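Local structure of acyl-CoA dehydrogenase domain protein Tcur3483 (Thermomonospora curvata, 6WY9) at residues Ile90-Tyr94 / Asn312-Ile317; Lys333-Glu338 / Val389-Met393; Asp47-Arg51 / Arg358-Pro362; Arg271-Leu275 / Gln369-Leu373; Ser204-Pro209 / Val238-Val244. The protein probably works as an FAD-dependent oxidoreductase of the acyl-CoA dehydrogenase family, acting on CH-CH groups of its substrates. One frame throughout, in Å; residues are numbered along the deposited sequence. Where two conformers were deposited one is given.

Contact 1 of 5, residues Ile90-Tyr94 / Asn312-Ile317; sequences ISEQY and NWKMTI
W313 and Y94 form the aromatic part of this surface contact, which joins helix 90-103 near its start to helix 292-321; the short segments run at 121°, their axes 11.5 Å apart. The two rings meet rim to rim, Y94 CD2 lying 3.3 Å from W313 CZ3, with neither over the other's face. Their planes are inclined by 51°. A trans chi1 of W313 (-177°) carries the indole toward helix 90-103; a second conformer makes the fine detail less sure. Among the aliphatic contacts, the I90 and I317 side chains cross at about a right angle, CD1 of I90 4.0 Å from CG1 of I317, and I90 CG2 packs on T316 CG2 at 3.7 Å. At the polar margin S91 OG lies obliquely to the indole, 3.3 Å from W313 CH2. I263 of helix 263-286 touches Y94 and T316. The securely modelled contacts are thus mostly aliphatic and aromatic, and this join of the N- and C-terminal helical regions probably owes much to the fit of those side chains.

Contact 2 of 5, residues Lys333-Glu338 / Val389-Met393; sequences KAYGTE and VLRDM
E338 and R391 clasp each other between helices 326-350 and 387-399 of the C-terminal region, whose short segments run at 144°. The guanidinium approaches end-on. R391 NH2 gives a nearly straight bond to E338 OE1 (2.7 Å, 172°), while R391 NH1 bonds E338 OE2 at 2.8 Å. Both oxygens use their syn lone pairs, and the two groups are within 6° of coplanar. The tightly packed part is formed by the neighbouring L390, whose CD1 presses on the aliphatic shaft of K333, 3.5 Å from K333 CD. A bend at chi2 lays that shaft across L390, and K333 NZ goes on to backbone carbonyls that include G385 O, and to N387 OD1. On the looser side, A334 CB comes no nearer than 4.3 Å to R391 NH1, and the partly exposed carboxylate also binds glycerol, probably from the crystallisation liquor. N387 ND2 reaches E338 OE2, and R391 NE pairs with an acidic side chain of a neighbouring subunit. V389 lines the flavin pocket. With an acid at two edges, R391 probably stays charged, and this paired grip fixes both the rotation and the tilt of E338's carboxylate beside a flavin-binding helix.

Contact 3 of 5, residues Asp47-Arg51 / Arg358-Pro362; sequences DERRR and RPESP
R50 lays one face of its guanidinium over P359, whose CB sits 3.4 Å above the plane and offset toward the rim. P359 and E360 are the two central residues of a type II beta turn from R358 to S361, closed by S361 N to R358 O at 3.1 Å; E360 takes the positive phi (75°) usual at the third position of such a turn. The turn lies between helices 326-350 and 369-380 and meets helix 47-55 of the N-terminal region. R50 reaches it with a chain bent at chi2 and chi3. At the guanidinium edge, R50 NH2 makes a weak, bent salt-bridge bond to E360 OE2 (3.1 Å, 146°), the carboxylate standing almost perpendicular to the guanidinium at 88°. R51 adds a more distant attraction, its NE 4.4 Å from E360 OE2. D47 OD1 lies near E360 OE1, a meeting that is probably unfavourable if both acids are charged, but D47 is poorly ordered. The turn also meets a neighbouring subunit, which takes hydrogen bonds from R358. R50 NE, 3.5 Å from P359 CB, is buried here with no polar partner in the model.

Contact 4 of 5, residues Arg271-Leu275 / Gln369-Leu373; sequences RMIRL and QIEQL. With GOL (glycerol), chain L; GOL (glycerol), chain K.
In the helical C-terminal region characteristic of acyl-CoA dehydrogenases, helices 263-286 and 369-380 pack through R271, L275, Q369 and L373; segments 271-275 and 369-373 run at 142°, their axes 11.7 Å apart. R271 leaves its helix with chi1 at -178° and continues extended, reaching across so that NH2 donates to Q369 OE1 at 2.7 Å. The bond falls on a lone pair in the carbonyl plane and is somewhat bent (150°). One face of the guanidinium is covered by L373, with CD1 over its centre, 3.8 Å above the plane. The same L373 CD1 lies 4.1 Å from M272 SD; the L275 and I370 side chains slide past each other, CD1 of L275 4.2 Å from CG1 of I370. M272 also touches V343 and Q344 of helix 326-350. The Q369 amide is held by its nitrogen as well, NE2 hydrogen-bonding L366 O. Two glycerols, probably from the crystallisation liquor, occupy the polar side. One links R271 NH1 to Q372 OE1 through its two terminal hydroxyls. The other, in chain K, uses O3 twice, accepting from R271 NE at 2.8 Å and donating to Q369 OE1 at 3.0 Å.

Contact 5 of 5, residues Ser204-Pro209 / Val238-Val244; sequences SIIIVP and VPVSEVV
I206 faces V243 as an antiparallel non-hydrogen-bonded pair in the middle beta region, their CA atoms 4.4 Å apart. Two backbone hydrogen bonds flank it: V244 N to I205 O at 3.0 Å, and a straighter one from I207 N to E242 O, also 3.0 Å (171°). On one face I206 CG1 meets V243 CG2 at 4.0 Å, and V238 CG1 lies 4.2 Å from I206 CG2. On the other, V244 CG2 fits against I207 CG1 at 3.8 Å and I205 CG2 at 3.9 Å. The 3-10 turn 240-242 swings the chain round after strand 227-239, and E242 N to P239 O probably helps to place the E242 carbonyl for I207. V238 CG1 packs against I207 O, a buried carbonyl with no partner in the model. The I205 side chain comes within about 4 Å of that of FAD-binding Y146. Farther out, Q127 NE2 of helix 125-136 hydrogen-bonds V243 O and S241 O, while L253 of helix 250-260 touches I205 and V244. The short, weakly bonded strand 243-244 lies at one edge of the mixed sheet within the chain, with 203-209 between it and strand 186-192.

How the contacts relate
From the N terminus, segment 47-51 opens the loop that contact 3 closes at 358-362, the longest of the five. Contact 1 closes a loop nested inside it, and contact 5, a short local closure in the beta region, is nested inside both. Contact 4 opens at 271-275, before contact 1 and contact 3 close, and ends at 369-373, so it crosses both. Contact 2 starts after contact 1 has closed and crosses contacts 3 and 4. Contacts 1 and 3 thus tie the N-terminal helices to the C-terminal region, whose own helices contacts 2 and 4 bind together. Contacts 3 and 4 touch, P359 CD lying 3.5 Å from E371 OE1; contact 5 is on the far side of the chain's centre from them.

Contact 1 of 5, residues Ile90-Tyr94 / Asn312-Ile317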
# COMPACT_ATOMS: atom_id res chain seq x y z
N ILE A 90 -9.63 -18.75 -27.73
CA ILE A 90 -8.80 -18.13 -26.71
C ILE A 90 -8.67 -19.04 -25.49
O ILE A 90 -7.59 -19.16 -24.90
CB ILE A 90 -9.39 -16.77 -26.31
CG1 ILE A 90 -9.34 -15.82 -27.50
CG2 ILE A 90 -8.61 -16.20 -25.15
CD1 ILE A 90 -9.97 -14.48 -27.21
N SER A 91 -9.78 -19.63 -25.07
CA SER A 91 -9.75 -20.62 -24.00
C SER A 91 -8.71 -21.70 -24.29
O SER A 91 -7.85 -21.99 -23.44
CB SER A 91 -11.14 -21.23 -23.84
OG SER A 91 -12.08 -20.17 -23.64
N GLU A 92 -8.76 -22.31 -25.48
CA GLU A 92 -7.78 -23.34 -25.83
C GLU A 92 -6.36 -22.77 -25.88
O GLU A 92 -5.40 -23.41 -25.42
CB GLU A 92 -8.15 -23.99 -27.17
CG GLU A 92 -9.50 -24.74 -27.19
CD GLU A 92 -9.94 -25.13 -28.61
OE1 GLU A 92 -10.42 -24.26 -29.37
OE2 GLU A 92 -9.80 -26.31 -28.98
N GLN A 93 -6.21 -21.57 -26.46
CA GLN A 93 -4.89 -20.95 -26.51
C GLN A 93 -4.30 -20.79 -25.12
O GLN A 93 -3.09 -20.98 -24.91
CB GLN A 93 -4.98 -19.59 -27.23
CG GLN A 93 -5.58 -19.67 -28.63
CD GLN A 93 -5.60 -18.33 -29.37
OE1 GLN A 93 -5.94 -18.29 -30.56
NE2 GLN A 93 -5.24 -17.25 -28.68
N TYR A 94 -5.13 -20.41 -24.14
CA TYR A 94 -4.58 -20.19 -22.80
C TYR A 94 -4.19 -21.50 -22.15
O TYR A 94 -3.18 -21.56 -21.42
CB TYR A 94 -5.57 -19.43 -21.92
CG TYR A 94 -5.37 -17.94 -22.01
CD1 TYR A 94 -4.10 -17.42 -22.28
CD2 TYR A 94 -6.43 -17.05 -21.88
CE1 TYR A 94 -3.89 -16.04 -22.40
CE2 TYR A 94 -6.23 -15.67 -21.99
CZ TYR A 94 -4.96 -15.17 -22.25
OH TYR A 94 -4.74 -13.82 -22.35
N ASN A 312 -7.33 -9.94 -17.39
CA ASN A 312 -6.57 -10.50 -18.51
C ASN A 312 -7.48 -11.14 -19.53
O ASN A 312 -7.31 -10.96 -20.75
CB ASN A 312 -5.55 -11.52 -17.99
CG ASN A 312 -4.42 -10.86 -17.31
OD1 ASN A 312 -4.32 -9.64 -17.37
ND2 ASN A 312 -3.55 -11.63 -16.63
N TRP A 313 -8.48 -11.88 -19.06
CA TRP A 313 -9.40 -12.55 -19.97
C TRP A 313 -10.17 -11.54 -20.81
O TRP A 313 -10.20 -11.63 -22.05
CB TRP A 313 -10.34 -13.46 -19.18
CG TRP A 313 -11.25 -14.22 -20.06
CD1 TRP A 313 -12.60 -14.10 -20.14
CD2 TRP A 313 -10.87 -15.21 -21.01
NE1 TRP A 313 -13.10 -14.98 -21.08
CE2 TRP A 313 -12.05 -15.67 -21.64
CE3 TRP A 313 -9.65 -15.77 -21.40
CZ2 TRP A 313 -12.05 -16.65 -22.62
CZ3 TRP A 313 -9.65 -16.75 -22.37
CH2 TRP A 313 -10.84 -17.18 -22.97
N LYS A 314 -10.81 -10.56 -20.17
CA LYS A 314 -11.48 -9.50 -20.92
C LYS A 314 -10.53 -8.85 -21.93
O LYS A 314 -10.89 -8.65 -23.10
CB LYS A 314 -12.03 -8.45 -19.97
CG LYS A 314 -13.12 -8.88 -19.03
CD LYS A 314 -13.54 -7.64 -18.22
CE LYS A 314 -14.05 -6.47 -19.12
NZ LYS A 314 -13.91 -5.12 -18.42
N MET A 315 -9.31 -8.51 -21.50
CA MET A 315 -8.43 -7.78 -22.41
C MET A 315 -7.93 -8.65 -23.57
O MET A 315 -7.78 -8.16 -24.69
CB MET A 315 -7.29 -7.16 -21.62
CG MET A 315 -7.85 -6.17 -20.57
SD MET A 315 -9.32 -5.15 -21.07
CE MET A 315 -10.00 -4.74 -19.44
N THR A 316 -7.70 -9.95 -23.35
CA THR A 316 -7.38 -10.82 -24.47
C THR A 316 -8.51 -10.86 -25.48
O THR A 316 -8.28 -10.80 -26.70
CB THR A 316 -7.04 -12.22 -23.95
OG1 THR A 316 -5.96 -12.10 -23.05
CG2 THR A 316 -6.59 -13.13 -25.09
N ILE A 317 -9.74 -10.95 -25.00
CA ILE A 317 -10.87 -10.93 -25.92
C ILE A 317 -10.85 -9.67 -26.77
O ILE A 317 -11.06 -9.70 -28.00
CB ILE A 317 -12.19 -11.06 -25.14
CG1 ILE A 317 -12.31 -12.51 -24.61
CG2 ILE A 317 -13.33 -10.62 -26.09
CD1 ILE A 317 -13.41 -12.75 -23.60

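Contact 2 of 5, residues Lys333-Glu338 / Val389-Met393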
# COMPACT_ATOMS: atom_id res chain seq x y z
N LYS A 333 -2.25 -4.10 -17.87
CA LYS A 333 -0.84 -4.47 -17.79
C LYS A 333 -0.21 -3.94 -16.51
O LYS A 333 0.57 -4.64 -15.84
CB LYS A 333 -0.12 -3.97 -19.05
CG LYS A 333 1.34 -4.38 -19.24
CD LYS A 333 2.27 -3.54 -18.37
CE LYS A 333 3.75 -3.72 -18.79
NZ LYS A 333 4.66 -2.95 -17.86
N ALA A 334 -0.49 -2.69 -16.13
CA ALA A 334 0.18 -2.22 -14.92
C ALA A 334 -0.32 -2.98 -13.69
O ALA A 334 0.47 -3.38 -12.82
CB ALA A 334 -0.02 -0.70 -14.74
N TYR A 335 -1.64 -3.21 -13.61
CA TYR A 335 -2.17 -3.97 -12.48
C TYR A 335 -1.59 -5.38 -12.44
O TYR A 335 -1.12 -5.85 -11.39
CB TYR A 335 -3.71 -4.04 -12.54
CG TYR A 335 -4.23 -4.95 -11.43
CD1 TYR A 335 -4.14 -4.54 -10.10
CD2 TYR A 335 -4.71 -6.24 -11.72
CE1 TYR A 335 -4.57 -5.39 -9.06
CE2 TYR A 335 -5.13 -7.09 -10.70
CZ TYR A 335 -5.05 -6.67 -9.37
OH TYR A 335 -5.45 -7.52 -8.34
N GLY A 336 -1.57 -6.07 -13.60
CA GLY A 336 -1.13 -7.47 -13.60
C GLY A 336 0.34 -7.62 -13.22
O GLY A 336 0.69 -8.41 -12.33
N THR A 337 1.22 -6.82 -13.84
CA THR A 337 2.65 -6.92 -13.51
C THR A 337 2.95 -6.51 -12.05
O THR A 337 3.82 -7.12 -11.39
CB THR A 337 3.51 -6.10 -14.51
OG1 THR A 337 3.12 -4.71 -14.47
CG2 THR A 337 3.31 -6.63 -15.93
N GLU A 338 2.24 -5.52 -11.49
CA GLU A 338 2.48 -5.23 -10.08
C GLU A 338 1.92 -6.34 -9.19
O GLU A 338 2.50 -6.66 -8.13
CB GLU A 338 1.90 -3.85 -9.70
CG GLU A 338 2.74 -2.75 -10.47
CD GLU A 338 2.12 -1.38 -10.43
OE1 GLU A 338 1.04 -1.21 -9.80
OE2 GLU A 338 2.67 -0.49 -11.10
N VAL A 389 4.10 5.51 -17.36
CA VAL A 389 3.54 6.05 -18.59
C VAL A 389 2.16 5.43 -18.84
O VAL A 389 1.24 6.10 -19.33
CB VAL A 389 4.52 5.79 -19.73
CG1 VAL A 389 3.90 6.13 -21.12
CG2 VAL A 389 5.78 6.63 -19.47
N LEU A 390 2.00 4.16 -18.48
CA LEU A 390 0.69 3.54 -18.61
C LEU A 390 -0.34 4.24 -17.71
O LEU A 390 -1.47 4.48 -18.13
CB LEU A 390 0.81 2.04 -18.29
CG LEU A 390 1.68 1.31 -19.33
CD1 LEU A 390 1.65 -0.20 -19.01
CD2 LEU A 390 1.25 1.54 -20.74
N ARG A 391 0.06 4.61 -16.49
CA ARG A 391 -0.85 5.38 -15.62
C ARG A 391 -1.16 6.76 -16.21
O ARG A 391 -2.32 7.22 -16.14
CB ARG A 391 -0.25 5.50 -14.20
CG ARG A 391 -0.32 4.19 -13.38
CD ARG A 391 0.12 4.43 -11.88
NE ARG A 391 -0.32 3.32 -11.04
CZ ARG A 391 0.30 2.14 -10.97
NH1 ARG A 391 1.41 1.91 -11.69
NH2 ARG A 391 -0.19 1.19 -10.20
N ASP A 392 -0.17 7.44 -16.80
CA ASP A 392 -0.44 8.70 -17.51
C ASP A 392 -1.54 8.48 -18.54
O ASP A 392 -2.42 9.32 -18.72
CB ASP A 392 0.77 9.22 -18.27
CG ASP A 392 1.94 9.68 -17.37
OD1 ASP A 392 1.79 9.78 -16.15
OD2 ASP A 392 3.01 9.92 -17.96
N MET A 393 -1.40 7.41 -19.33
CA MET A 393 -2.34 7.14 -20.42
C MET A 393 -3.72 6.78 -19.86
O MET A 393 -4.73 7.17 -20.45
CB MET A 393 -1.81 6.00 -21.29
CG MET A 393 -0.68 6.40 -22.21
SD MET A 393 0.09 4.97 -23.04
CE MET A 393 1.25 5.97 -24.00

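Contact 3 of 5, residues Asp47-Arg51 / Arg358-Pro362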
# COMPACT_ATOMS: atom_id res chain seq x y z
N ASP A 47 15.03 -31.29 -14.20
CA ASP A 47 15.48 -29.92 -14.05
C ASP A 47 15.64 -29.21 -15.39
O ASP A 47 15.60 -27.98 -15.43
CB ASP A 47 16.81 -29.88 -13.30
CG ASP A 47 16.65 -30.24 -11.85
OD1 ASP A 47 16.26 -29.36 -11.06
OD2 ASP A 47 16.87 -31.42 -11.51
N GLU A 48 15.84 -29.96 -16.47
CA GLU A 48 16.04 -29.32 -17.77
C GLU A 48 14.93 -28.32 -18.07
O GLU A 48 15.20 -27.22 -18.57
CB GLU A 48 16.12 -30.37 -18.88
CG GLU A 48 17.38 -31.23 -18.82
CD GLU A 48 17.58 -32.05 -20.09
OE1 GLU A 48 17.13 -31.62 -21.17
OE2 GLU A 48 18.17 -33.15 -19.99
N ARG A 49 13.68 -28.68 -17.76
CA ARG A 49 12.56 -27.78 -18.02
C ARG A 49 12.77 -26.43 -17.32
O ARG A 49 12.66 -25.37 -17.96
CB ARG A 49 11.25 -28.43 -17.57
CG ARG A 49 11.16 -28.71 -16.06
CD ARG A 49 9.72 -28.63 -15.54
NE ARG A 49 9.72 -28.32 -14.11
CZ ARG A 49 9.86 -27.09 -13.62
NH1 ARG A 49 10.00 -26.06 -14.45
NH2 ARG A 49 9.87 -26.90 -12.31
N ARG A 50 13.04 -26.45 -16.02
CA ARG A 50 13.30 -25.23 -15.27
C ARG A 50 14.61 -24.56 -15.67
O ARG A 50 14.84 -23.40 -15.31
CB ARG A 50 13.28 -25.53 -13.76
CG ARG A 50 12.97 -24.33 -12.87
CD ARG A 50 13.80 -24.30 -11.57
NE ARG A 50 15.22 -24.55 -11.81
CZ ARG A 50 16.02 -23.75 -12.53
NH1 ARG A 50 15.55 -22.65 -13.09
NH2 ARG A 50 17.30 -24.07 -12.69
N ARG A 51 15.47 -25.26 -16.42
CA ARG A 51 16.70 -24.69 -16.96
C ARG A 51 16.48 -23.95 -18.28
O ARG A 51 17.01 -22.85 -18.47
CB ARG A 51 17.76 -25.78 -17.12
CG ARG A 51 18.55 -26.09 -15.86
CD ARG A 51 19.90 -25.37 -15.85
NE ARG A 51 21.00 -26.19 -16.36
CZ ARG A 51 21.48 -26.13 -17.60
NH1 ARG A 51 22.49 -26.92 -17.95
NH2 ARG A 51 20.97 -25.30 -18.50
N ARG A 358 18.02 -20.68 -3.71
CA ARG A 358 18.02 -20.63 -5.16
C ARG A 358 17.72 -22.01 -5.78
O ARG A 358 17.95 -23.05 -5.15
CB ARG A 358 19.38 -20.11 -5.67
CG ARG A 358 19.58 -18.56 -5.49
CD ARG A 358 21.01 -18.07 -5.74
NE ARG A 358 21.01 -16.61 -5.62
CZ ARG A 358 20.94 -15.77 -6.65
NH1 ARG A 358 20.95 -16.24 -7.90
NH2 ARG A 358 20.92 -14.45 -6.43
N PRO A 359 17.21 -22.03 -7.02
CA PRO A 359 17.03 -23.30 -7.74
C PRO A 359 18.30 -24.11 -7.71
O PRO A 359 19.40 -23.56 -7.82
CB PRO A 359 16.70 -22.85 -9.18
CG PRO A 359 16.12 -21.41 -8.99
CD PRO A 359 16.94 -20.84 -7.86
N GLU A 360 18.18 -25.42 -7.59
CA GLU A 360 19.35 -26.31 -7.66
C GLU A 360 20.20 -26.27 -6.39
O GLU A 360 21.28 -26.88 -6.38
CB GLU A 360 20.29 -25.99 -8.84
CG GLU A 360 19.63 -25.45 -10.12
CD GLU A 360 19.16 -26.55 -11.04
OE1 GLU A 360 18.62 -27.55 -10.52
OE2 GLU A 360 19.34 -26.42 -12.28
N SER A 361 19.80 -25.52 -5.38
CA SER A 361 20.49 -25.72 -4.12
C SER A 361 19.62 -26.55 -3.20
O SER A 361 18.38 -26.50 -3.29
CB SER A 361 20.82 -24.39 -3.42
OG SER A 361 22.00 -23.79 -3.92
N PRO A 362 20.25 -27.28 -2.29
CA PRO A 362 19.49 -28.16 -1.39
C PRO A 362 18.54 -27.39 -0.50
O PRO A 362 18.90 -26.35 0.06
CB PRO A 362 20.58 -28.86 -0.55
CG PRO A 362 21.83 -28.66 -1.26
CD PRO A 362 21.71 -27.44 -2.15

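Contact 4 of 5, residues Arg271-Leu275 / Gln369-Leu373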
# COMPACT_ATOMS: atom_id res chain seq x y z
N ARG A 271 0.92 -18.55 -14.70
CA ARG A 271 1.97 -19.26 -13.98
C ARG A 271 1.98 -18.91 -12.49
O ARG A 271 2.18 -19.79 -11.64
CB ARG A 271 3.32 -18.94 -14.62
CG ARG A 271 4.42 -19.69 -13.94
CD ARG A 271 5.68 -19.80 -14.76
NE ARG A 271 6.63 -20.59 -13.99
CZ ARG A 271 7.95 -20.57 -14.14
NH1 ARG A 271 8.50 -19.79 -15.06
NH2 ARG A 271 8.71 -21.33 -13.37
N MET A 272 1.78 -17.64 -12.14
CA MET A 272 1.73 -17.29 -10.72
C MET A 272 0.52 -17.88 -10.01
O MET A 272 0.56 -18.16 -8.80
CB MET A 272 1.73 -15.76 -10.55
CG MET A 272 3.01 -15.10 -11.05
SD MET A 272 4.49 -15.82 -10.33
CE MET A 272 4.16 -15.79 -8.55
N ILE A 273 -0.59 -18.04 -10.72
CA ILE A 273 -1.75 -18.71 -10.12
C ILE A 273 -1.40 -20.15 -9.78
O ILE A 273 -1.68 -20.64 -8.67
CB ILE A 273 -2.96 -18.63 -11.07
CG1 ILE A 273 -3.49 -17.19 -11.12
CG2 ILE A 273 -4.09 -19.60 -10.63
CD1 ILE A 273 -4.57 -16.96 -12.20
N ARG A 274 -0.75 -20.86 -10.71
CA ARG A 274 -0.32 -22.24 -10.44
C ARG A 274 0.63 -22.32 -9.24
O ARG A 274 0.53 -23.25 -8.41
CB ARG A 274 0.35 -22.85 -11.68
CG ARG A 274 -0.56 -23.00 -12.89
CD ARG A 274 -1.86 -23.73 -12.54
NE ARG A 274 -2.52 -24.35 -13.69
CZ ARG A 274 -2.25 -25.58 -14.13
NH1 ARG A 274 -1.34 -26.34 -13.54
NH2 ARG A 274 -2.91 -26.06 -15.17
N LEU A 275 1.60 -21.42 -9.17
CA LEU A 275 2.53 -21.42 -8.06
C LEU A 275 1.83 -21.11 -6.73
O LEU A 275 2.16 -21.71 -5.71
CB LEU A 275 3.65 -20.40 -8.34
CG LEU A 275 4.64 -20.97 -9.38
CD1 LEU A 275 5.63 -19.91 -9.94
CD2 LEU A 275 5.41 -22.22 -8.83
N GLN A 369 11.48 -22.00 -7.83
CA GLN A 369 10.87 -21.19 -8.89
C GLN A 369 10.44 -19.82 -8.39
O GLN A 369 10.54 -18.82 -9.11
CB GLN A 369 9.66 -21.93 -9.47
CG GLN A 369 10.02 -23.13 -10.28
CD GLN A 369 8.76 -23.81 -10.77
OE1 GLN A 369 8.21 -23.45 -11.81
NE2 GLN A 369 8.26 -24.75 -9.99
N ILE A 370 9.86 -19.77 -7.20
CA ILE A 370 9.37 -18.48 -6.71
C ILE A 370 10.54 -17.58 -6.33
O ILE A 370 10.50 -16.36 -6.51
CB ILE A 370 8.41 -18.69 -5.53
CG1 ILE A 370 7.12 -19.38 -6.06
CG2 ILE A 370 8.07 -17.30 -4.88
CD1 ILE A 370 6.27 -20.07 -4.97
N GLU A 371 11.61 -18.18 -5.79
CA GLU A 371 12.82 -17.41 -5.57
C GLU A 371 13.34 -16.83 -6.89
O GLU A 371 13.65 -15.63 -6.97
CB GLU A 371 13.86 -18.29 -4.88
CG GLU A 371 15.04 -17.51 -4.27
CD GLU A 371 16.05 -17.04 -5.31
OE1 GLU A 371 16.25 -17.76 -6.33
OE2 GLU A 371 16.65 -15.96 -5.09
N GLN A 372 13.46 -17.65 -7.94
CA GLN A 372 13.99 -17.10 -9.19
C GLN A 372 13.01 -16.11 -9.86
O GLN A 372 13.44 -15.06 -10.37
CB GLN A 372 14.36 -18.23 -10.16
CG GLN A 372 14.81 -17.66 -11.52
CD GLN A 372 15.48 -18.69 -12.37
OE1 GLN A 372 15.12 -19.86 -12.31
NE2 GLN A 372 16.47 -18.28 -13.17
N LEU A 373 11.70 -16.38 -9.78
CA LEU A 373 10.71 -15.48 -10.39
C LEU A 373 10.68 -14.13 -9.69
O LEU A 373 10.42 -13.12 -10.33
CB LEU A 373 9.30 -16.11 -10.38
CG LEU A 373 9.09 -17.17 -11.48
CD1 LEU A 373 7.81 -17.99 -11.25
CD2 LEU A 373 9.08 -16.53 -12.90
C1 GOL L . 12.15 -19.15 -14.69
O1 GOL L . 11.49 -18.91 -15.85
C2 GOL L . 11.75 -20.53 -14.11
O2 GOL L . 12.40 -21.56 -14.70
C3 GOL L . 12.08 -20.28 -12.61
O3 GOL L . 12.78 -21.37 -12.14
C1 GOL K . 3.25 -25.17 -11.29
O1 GOL K . 3.23 -26.57 -11.18
C2 GOL K . 4.68 -24.75 -11.79
O2 GOL K . 5.46 -25.85 -12.11
C3 GOL K . 4.39 -23.82 -12.98
O3 GOL K . 5.53 -23.04 -13.19

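Contact 5 of 5, residues Ser204-Pro209 / Val238-Val244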
# COMPACT_ATOMS: atom_id res chain seq x y z
N SER A 204 10.78 3.52 -39.20
CA SER A 204 10.31 2.35 -39.91
C SER A 204 10.75 1.08 -39.20
O SER A 204 11.74 1.06 -38.46
CB SER A 204 10.80 2.35 -41.36
OG SER A 204 10.52 3.59 -41.99
N ILE A 205 9.97 0.02 -39.39
CA ILE A 205 10.34 -1.33 -38.99
C ILE A 205 11.04 -2.00 -40.16
O ILE A 205 10.51 -2.02 -41.29
CB ILE A 205 9.08 -2.11 -38.55
CG1 ILE A 205 8.53 -1.52 -37.24
CG2 ILE A 205 9.35 -3.63 -38.45
CD1 ILE A 205 9.45 -1.67 -36.02
N ILE A 206 12.24 -2.53 -39.93
CA ILE A 206 12.99 -3.26 -40.96
C ILE A 206 13.44 -4.62 -40.42
O ILE A 206 13.95 -4.72 -39.29
CB ILE A 206 14.22 -2.47 -41.45
CG1 ILE A 206 13.83 -1.02 -41.77
CG2 ILE A 206 14.80 -3.16 -42.69
CD1 ILE A 206 14.97 -0.16 -42.43
N ILE A 207 13.28 -5.67 -41.24
CA ILE A 207 13.71 -7.01 -40.83
C ILE A 207 15.17 -7.20 -41.25
O ILE A 207 15.51 -7.09 -42.43
CB ILE A 207 12.82 -8.11 -41.42
CG1 ILE A 207 11.35 -7.89 -41.02
CG2 ILE A 207 13.30 -9.53 -40.97
CD1 ILE A 207 10.39 -8.93 -41.62
N VAL A 208 16.02 -7.49 -40.28
CA VAL A 208 17.45 -7.64 -40.49
C VAL A 208 17.83 -9.08 -40.20
O VAL A 208 17.61 -9.56 -39.08
CB VAL A 208 18.26 -6.68 -39.61
CG1 VAL A 208 19.76 -6.89 -39.88
CG2 VAL A 208 17.82 -5.24 -39.85
N PRO A 209 18.42 -9.81 -41.14
CA PRO A 209 18.90 -11.17 -40.84
C PRO A 209 20.08 -11.12 -39.87
O PRO A 209 20.94 -10.24 -39.95
CB PRO A 209 19.31 -11.71 -42.21
CG PRO A 209 19.71 -10.49 -42.96
CD PRO A 209 18.79 -9.39 -42.51
N VAL A 238 20.32 -4.11 -46.20
CA VAL A 238 19.10 -4.91 -46.32
C VAL A 238 18.29 -4.38 -47.49
O VAL A 238 18.16 -3.16 -47.65
CB VAL A 238 18.29 -4.88 -45.01
CG1 VAL A 238 17.07 -5.79 -45.08
CG2 VAL A 238 19.16 -5.30 -43.85
N PRO A 239 17.72 -5.24 -48.34
CA PRO A 239 16.89 -4.73 -49.44
C PRO A 239 15.72 -3.92 -48.90
O PRO A 239 15.21 -4.19 -47.80
CB PRO A 239 16.41 -6.00 -50.16
CG PRO A 239 16.70 -7.11 -49.26
CD PRO A 239 17.84 -6.70 -48.38
N VAL A 240 15.31 -2.92 -49.67
CA VAL A 240 14.20 -2.05 -49.28
C VAL A 240 12.88 -2.81 -49.15
O VAL A 240 12.00 -2.37 -48.40
CB VAL A 240 14.06 -0.86 -50.28
CG1 VAL A 240 12.65 -0.29 -50.27
CG2 VAL A 240 15.05 0.24 -49.92
N SER A 241 12.73 -3.96 -49.82
CA SER A 241 11.52 -4.76 -49.63
C SER A 241 11.38 -5.33 -48.21
O SER A 241 10.31 -5.84 -47.87
CB SER A 241 11.51 -5.90 -50.64
OG SER A 241 12.73 -6.60 -50.54
N GLU A 242 12.44 -5.31 -47.40
CA GLU A 242 12.39 -5.80 -46.03
C GLU A 242 11.85 -4.77 -45.02
O GLU A 242 11.89 -5.02 -43.82
CB GLU A 242 13.79 -6.26 -45.60
CG GLU A 242 14.30 -7.47 -46.37
CD GLU A 242 13.46 -8.70 -46.10
OE1 GLU A 242 13.02 -9.38 -47.06
OE2 GLU A 242 13.22 -8.98 -44.92
N VAL A 243 11.33 -3.64 -45.49
CA VAL A 243 10.58 -2.72 -44.63
C VAL A 243 9.16 -3.23 -44.49
O VAL A 243 8.48 -3.49 -45.48
CB VAL A 243 10.59 -1.30 -45.24
CG1 VAL A 243 9.63 -0.38 -44.45
CG2 VAL A 243 12.00 -0.74 -45.28
N VAL A 244 8.69 -3.36 -43.26
CA VAL A 244 7.32 -3.81 -43.04
C VAL A 244 6.42 -2.58 -42.95
O VAL A 244 6.70 -1.66 -42.19
CB VAL A 244 7.21 -4.66 -41.77
CG1 VAL A 244 5.87 -5.37 -41.74
CG2 VAL A 244 8.36 -5.65 -41.69